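Local structure of histone-lysine N-methyltransferase, H3 lysine-9 specific SUVH6 (Arabidopsis thaliana, 6A5N) at a contact of chain A with DNA. The protein methylates histone H3 as a SET-domain methyltransferase and binds methylated DNA through its SRA domain. Residues are numbered along the deposited sequence; one frame, centred on the assembly and turned at random.

Contact 1: a contact of chain A with DNA. Residues 81, 94, 112-114, 179, 190. With nucleotides of chain B.
The SRA domain grips the DNA backbone where a methylated cytosine, 5CM8, has left the helix, and in contact 1 Arg81, Ser114 and Lys179 gather round the phosphate joining it to the paired nucleotide DA9. Arg81 starts the helix 81-87. Its chain bends at chi2 (-75°) and chi3, which turns the guanidinium edge-on to the phosphate, and NH1 donates to the phosphate oxygen OP1 of DA9 at 3.2 Å, a salt bridge with the oxygen in the guanidinium plane. The same NH1 also donates to the backbone carbonyl O of Gln94 at 2.6 Å, standing well above the carbonyl plane, 58° out of it and so not on a lone pair, and ties the Gln94 loop to the phosphate. Val112 CG2 covers one face of the guanidinium near its rim, while its other methyl, CG1, sits 3.4 Å from OP1 of DA9. With an alanine here in place of Arg81, OP1 would probably be left without this charged mate and the carbonyl of Gln94 without its donor. Lys179 approaches the phosphate by its tip, NZ forming a salt bridge with the other oxygen, OP2 of DA9, although the pair is modelled very short. Ser114 OG also points at OP1, but too closely for the bond to be trusted, and the Tyr190 ring turns its edge to that hydroxyl. Gln94, extended beyond CG, lays its side-chain amide nearly flat over one face of the adenine, CD standing 3.8 Å from C4 of DA9 and CG 3.6 Å from the sugar oxygen O4' of DA9. Lying over the face next to the displaced nucleotide, the amide may take part of the place given up by the flipped base.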
loop_
_atom_site.group_PDB
_atom_site.type_symbol
_atom_site.label_atom_id
_atom_site.label_comp_id
_atom_site.label_asym_id
_atom_site.label_seq_id
_atom_site.Cartn_x
_atom_site.Cartn_y
_atom_site.Cartn_z
ATOM N N ARG A 81 -13.543 -6.431 0.160
ATOM C CA ARG A 81 -14.848 -5.864 -0.115
ATOM C C ARG A 81 -15.294 -4.963 1.030
ATOM O O ARG A 81 -16.030 -3.991 0.833
ATOM C CB ARG A 81 -15.847 -6.999 -0.358
ATOM C CG ARG A 81 -15.774 -7.591 -1.765
ATOM C CD ARG A 81 -16.419 -6.623 -2.780
ATOM N NE ARG A 81 -17.759 -6.304 -2.313
ATOM C CZ ARG A 81 -18.829 -7.031 -2.617
ATOM N NH1 ARG A 81 -18.716 -8.074 -3.427
ATOM N NH2 ARG A 81 -20.016 -6.712 -2.139
ATOM N N GLN A 94 -20.960 -8.813 0.306
ATOM C CA GLN A 94 -20.817 -9.849 -0.722
ATOM C C GLN A 94 -21.401 -9.477 -2.085
ATOM O O GLN A 94 -20.746 -9.644 -3.110
ATOM C CB GLN A 94 -21.494 -11.133 -0.256
ATOM C CG GLN A 94 -20.811 -11.789 0.911
ATOM C CD GLN A 94 -21.234 -13.225 1.079
ATOM O OE1 GLN A 94 -21.361 -13.706 2.199
ATOM N NE2 GLN A 94 -21.466 -13.917 -0.034
ATOM N N VAL A 112 -19.994 -4.575 -8.583
ATOM C CA VAL A 112 -18.730 -5.283 -8.445
ATOM C C VAL A 112 -18.684 -6.437 -9.435
ATOM O O VAL A 112 -19.518 -7.343 -9.368
ATOM C CB VAL A 112 -18.540 -5.803 -7.004
ATOM C CG1 VAL A 112 -17.395 -6.820 -6.938
ATOM C CG2 VAL A 112 -18.269 -4.645 -6.073
ATOM N N ALA A 113 -17.735 -6.389 -10.369
ATOM C CA ALA A 113 -17.520 -7.496 -11.311
ATOM C C ALA A 113 -16.253 -8.276 -10.938
ATOM O O ALA A 113 -15.145 -7.926 -11.372
ATOM C CB ALA A 113 -17.434 -6.982 -12.753
ATOM N N SER A 114 -16.447 -9.348 -10.168
ATOM C CA SER A 114 -15.367 -10.153 -9.600
ATOM C C SER A 114 -15.062 -11.436 -10.354
ATOM O O SER A 114 -14.171 -12.181 -9.958
ATOM C CB SER A 114 -15.717 -10.532 -8.161
ATOM O OG SER A 114 -15.561 -9.457 -7.267
ATOM N N LYS A 179 -10.267 -14.080 -8.523
ATOM C CA LYS A 179 -9.773 -14.602 -7.284
ATOM C C LYS A 179 -9.568 -16.105 -7.410
ATOM O O LYS A 179 -10.542 -16.855 -7.466
ATOM C CB LYS A 179 -10.733 -14.254 -6.160
ATOM C CG LYS A 179 -10.299 -13.059 -5.332
ATOM C CD LYS A 179 -11.467 -12.436 -4.593
ATOM C CE LYS A 179 -12.497 -11.881 -5.565
ATOM N NZ LYS A 179 -13.800 -12.589 -5.528
ATOM N N TYR A 190 -9.276 -5.366 -5.694
ATOM C CA TYR A 190 -10.339 -4.545 -6.264
ATOM C C TYR A 190 -9.792 -3.198 -6.733
ATOM O O TYR A 190 -9.032 -2.546 -6.002
ATOM C CB TYR A 190 -11.457 -4.340 -5.240
ATOM C CG TYR A 190 -12.018 -5.637 -4.709
ATOM C CD1 TYR A 190 -11.589 -6.163 -3.497
ATOM C CD2 TYR A 190 -12.965 -6.348 -5.430
ATOM C CE1 TYR A 190 -12.096 -7.342 -3.012
ATOM C CE2 TYR A 190 -13.477 -7.540 -4.953
ATOM C CZ TYR A 190 -13.035 -8.026 -3.742
ATOM O OH TYR A 190 -13.541 -9.205 -3.261
ATOM N N1 5CM B 8 -20.523 -10.665 -8.835
ATOM C C2 5CM B 8 -19.742 -10.793 -9.925
ATOM N N3 5CM B 8 -20.266 -10.515 -11.190
ATOM C C4 5CM B 8 -21.630 -10.230 -11.349
ATOM C C5 5CM B 8 -22.461 -10.196 -10.243
ATOM C C5A 5CM B 8 -23.809 -9.920 -10.366
ATOM C C6 5CM B 8 -21.909 -10.445 -8.997
ATOM O O2 5CM B 8 -18.545 -11.006 -9.802
ATOM N N4 5CM B 8 -22.194 -9.987 -12.529
ATOM C "C1'" 5CM B 8 -20.188 -10.997 -7.415
ATOM C "C2'" 5CM B 8 -20.566 -10.505 -6.107
ATOM C "C3'" 5CM B 8 -19.523 -11.624 -5.466
ATOM C "C4'" 5CM B 8 -20.125 -12.931 -6.014
ATOM O "O4'" 5CM B 8 -20.289 -12.440 -7.370
ATOM O "O3'" 5CM B 8 -18.133 -11.465 -5.857
ATOM C "C5'" 5CM B 8 -21.313 -12.407 -5.199
ATOM O "O5'" 5CM B 8 -22.497 -12.878 -5.855
ATOM P P 5CM B 8 -23.945 -12.134 -5.785
ATOM O OP1 5CM B 8 -23.855 -10.706 -6.164
ATOM O OP2 5CM B 8 -24.939 -13.009 -6.443
ATOM P P DA B 9 -17.009 -10.974 -4.802
ATOM O OP1 DA B 9 -16.577 -9.618 -5.193
ATOM O OP2 DA B 9 -15.993 -12.046 -4.683
ATOM O "O5'" DA B 9 -17.770 -10.845 -3.402
ATOM C "C5'" DA B 9 -17.667 -11.892 -2.434
ATOM C "C4'" DA B 9 -16.975 -11.395 -1.178
ATOM O "O4'" DA B 9 -17.402 -12.185 -0.053
ATOM C "C3'" DA B 9 -15.479 -11.573 -1.188
ATOM O "O3'" DA B 9 -14.891 -10.738 -0.168
ATOM C "C2'" DA B 9 -15.345 -13.061 -0.870
ATOM C "C1'" DA B 9 -16.491 -13.264 0.129
ATOM N N9 DA B 9 -17.238 -14.492 -0.061
ATOM C C8 DA B 9 -17.392 -15.180 -1.224
ATOM N N7 DA B 9 -18.146 -16.243 -1.117
ATOM C C5 DA B 9 -18.527 -16.240 0.228
ATOM C C6 DA B 9 -19.336 -17.108 0.995
ATOM N N6 DA B 9 -19.931 -18.197 0.490
ATOM N N1 DA B 9 -19.504 -16.811 2.297
ATOM C C2 DA B 9 -18.901 -15.725 2.798
ATOM N N3 DA B 9 -18.119 -14.844 2.177
ATOM C C4 DA B 9 -17.973 -15.164 0.885
#

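Contact 2: a contact of chain A with DNA. Residues 96, 112-114, 119, 129-131. With nucleotides of chain B.
Tyr129 and the flipped base of 5CM8 lie face to face with nearly parallel planes, the phenol end of the ring over the C4 side of the pyrimidine, where Tyr129 CZ is 3.4 Å from C4 of 5CM8. The exocyclic N4 hangs over the same face toward its rim, and the 5-methyl carbon C5A of 5CM8 rests 3.7 Å from Tyr129 CE2, with the carbonyl of Gly131 farther off. At the edge of the tyrosine ring, in its plane, are Val112 O and Ala113 CA. Tyr129 has CG anti to the backbone N (chi1 -167°), which carries its hydroxyl toward strand 105-113, and OH donates to Val112 O at 2.7 Å, limiting the ring's swing. The carboxylate of Asp119 lies almost in the plane of the base, along its Watson-Crick edge. N4 of 5CM8 donates to the syn lone pair of Asp119 OD1 at 2.8 Å in a nearly straight bond (168° at H). OD1 is gripped a second time by the backbone N of Thr130, 2.8 Å away and nearly along the C-O axis, which fixes the carboxylate's rotation. OD2 of Asp119 stands 2.7 Å from N3 of 5CM8; unless one of them carries a proton, which is not seen, two acceptors would clash there. The other N4 hydrogen, on the Hoogsteen edge, goes to Thr130 O at 2.8 Å. Ser114 N donates to the base carbonyl O2 of 5CM8 at 2.7 Å. Acceptors facing N4 suit the cytosine amino group and would probably disfavour the carbonyl that thymine has at that place; the donor to O2 would serve either base. Outside the base, Gly96 N donates to the 5'-phosphate oxygen OP1 of 5CM8 (162° at H). The base pocket is thus set between the end of strand 105-113 and strand 126-130 of the SRA domain, with the loop bearing Asp119 closing the Watson-Crick edge.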
loop_
_atom_site.group_PDB
_atom_site.type_symbol
_atom_site.label_atom_id
_atom_site.label_comp_id
_atom_site.label_asym_id
_atom_site.label_seq_id
_atom_site.Cartn_x
_atom_site.Cartn_y
_atom_site.Cartn_z
ATOM N N GLY A 96 -22.963 -8.168 -5.624
ATOM C CA GLY A 96 -22.436 -7.322 -6.681
ATOM C C GLY A 96 -23.157 -6.002 -6.888
ATOM O O GLY A 96 -22.532 -5.004 -7.270
ATOM N N VAL A 112 -19.994 -4.575 -8.583
ATOM C CA VAL A 112 -18.730 -5.283 -8.445
ATOM C C VAL A 112 -18.684 -6.437 -9.435
ATOM O O VAL A 112 -19.518 -7.343 -9.368
ATOM C CB VAL A 112 -18.540 -5.803 -7.004
ATOM C CG1 VAL A 112 -17.395 -6.820 -6.938
ATOM C CG2 VAL A 112 -18.269 -4.645 -6.073
ATOM N N ALA A 113 -17.735 -6.389 -10.369
ATOM C CA ALA A 113 -17.520 -7.496 -11.311
ATOM C C ALA A 113 -16.253 -8.276 -10.938
ATOM O O ALA A 113 -15.145 -7.926 -11.372
ATOM C CB ALA A 113 -17.434 -6.982 -12.753
ATOM N N SER A 114 -16.447 -9.348 -10.168
ATOM C CA SER A 114 -15.367 -10.153 -9.600
ATOM C C SER A 114 -15.062 -11.436 -10.354
ATOM O O SER A 114 -14.171 -12.181 -9.958
ATOM C CB SER A 114 -15.717 -10.532 -8.161
ATOM O OG SER A 114 -15.561 -9.457 -7.267
ATOM N N ASP A 119 -19.248 -12.259 -16.659
ATOM C CA ASP A 119 -19.210 -10.872 -17.094
ATOM C C ASP A 119 -18.279 -10.708 -18.284
ATOM O O ASP A 119 -17.397 -11.540 -18.519
ATOM C CB ASP A 119 -18.752 -9.963 -15.955
ATOM C CG ASP A 119 -19.715 -9.951 -14.788
ATOM O OD1 ASP A 119 -20.934 -9.888 -15.034
ATOM O OD2 ASP A 119 -19.255 -9.984 -13.627
ATOM N N TYR A 129 -22.488 -6.803 -17.917
ATOM C CA TYR A 129 -22.623 -7.251 -16.536
ATOM C C TYR A 129 -23.825 -8.167 -16.373
ATOM O O TYR A 129 -24.964 -7.777 -16.669
ATOM C CB TYR A 129 -22.740 -6.037 -15.610
ATOM C CG TYR A 129 -22.568 -6.345 -14.143
ATOM C CD1 TYR A 129 -21.317 -6.605 -13.617
ATOM C CD2 TYR A 129 -23.652 -6.334 -13.280
ATOM C CE1 TYR A 129 -21.148 -6.874 -12.265
ATOM C CE2 TYR A 129 -23.504 -6.596 -11.944
ATOM C CZ TYR A 129 -22.249 -6.866 -11.440
ATOM O OH TYR A 129 -22.104 -7.125 -10.099
ATOM N N THR A 130 -23.564 -9.380 -15.895
ATOM C CA THR A 130 -24.620 -10.347 -15.635
ATOM C C THR A 130 -25.431 -9.959 -14.409
ATOM O O THR A 130 -24.870 -9.541 -13.386
ATOM C CB THR A 130 -24.041 -11.754 -15.444
ATOM O OG1 THR A 130 -23.240 -12.106 -16.585
ATOM C CG2 THR A 130 -25.150 -12.767 -15.266
ATOM N N GLY A 131 -26.732 -10.103 -14.500
ATOM C CA GLY A 131 -27.588 -9.787 -13.393
ATOM C C GLY A 131 -27.366 -10.796 -12.321
ATOM O O GLY A 131 -26.536 -11.646 -12.475
ATOM N N1 5CM B 8 -20.523 -10.665 -8.835
ATOM C C2 5CM B 8 -19.742 -10.793 -9.925
ATOM N N3 5CM B 8 -20.266 -10.515 -11.190
ATOM C C4 5CM B 8 -21.630 -10.230 -11.349
ATOM C C5 5CM B 8 -22.461 -10.196 -10.243
ATOM C C5A 5CM B 8 -23.809 -9.920 -10.366
ATOM C C6 5CM B 8 -21.909 -10.445 -8.997
ATOM O O2 5CM B 8 -18.545 -11.006 -9.802
ATOM N N4 5CM B 8 -22.194 -9.987 -12.529
ATOM C "C1'" 5CM B 8 -20.188 -10.997 -7.415
ATOM C "C2'" 5CM B 8 -20.566 -10.505 -6.107
ATOM C "C3'" 5CM B 8 -19.523 -11.624 -5.466
ATOM C "C4'" 5CM B 8 -20.125 -12.931 -6.014
ATOM O "O4'" 5CM B 8 -20.289 -12.440 -7.370
ATOM O "O3'" 5CM B 8 -18.133 -11.465 -5.857
ATOM C "C5'" 5CM B 8 -21.313 -12.407 -5.199
ATOM O "O5'" 5CM B 8 -22.497 -12.878 -5.855
ATOM P P 5CM B 8 -23.945 -12.134 -5.785
ATOM O OP1 5CM B 8 -23.855 -10.706 -6.164
ATOM O OP2 5CM B 8 -24.939 -13.009 -6.443
#

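Contact 1 and contact 2 lie side by side on the SRA domain, the centres of their C-alpha atoms about 8 Å apart, and share Val112, Ala113 and Ser114 at the end of strand 105-113. This short segment serves both the backbone on the 3' side of the displaced nucleotide and the base itself. Contact 1 deals mainly with the phosphate and the face of the neighbouring adenine, contact 2 with the identity of the base, and together they probably hold the methylated cytosine out of the duplex.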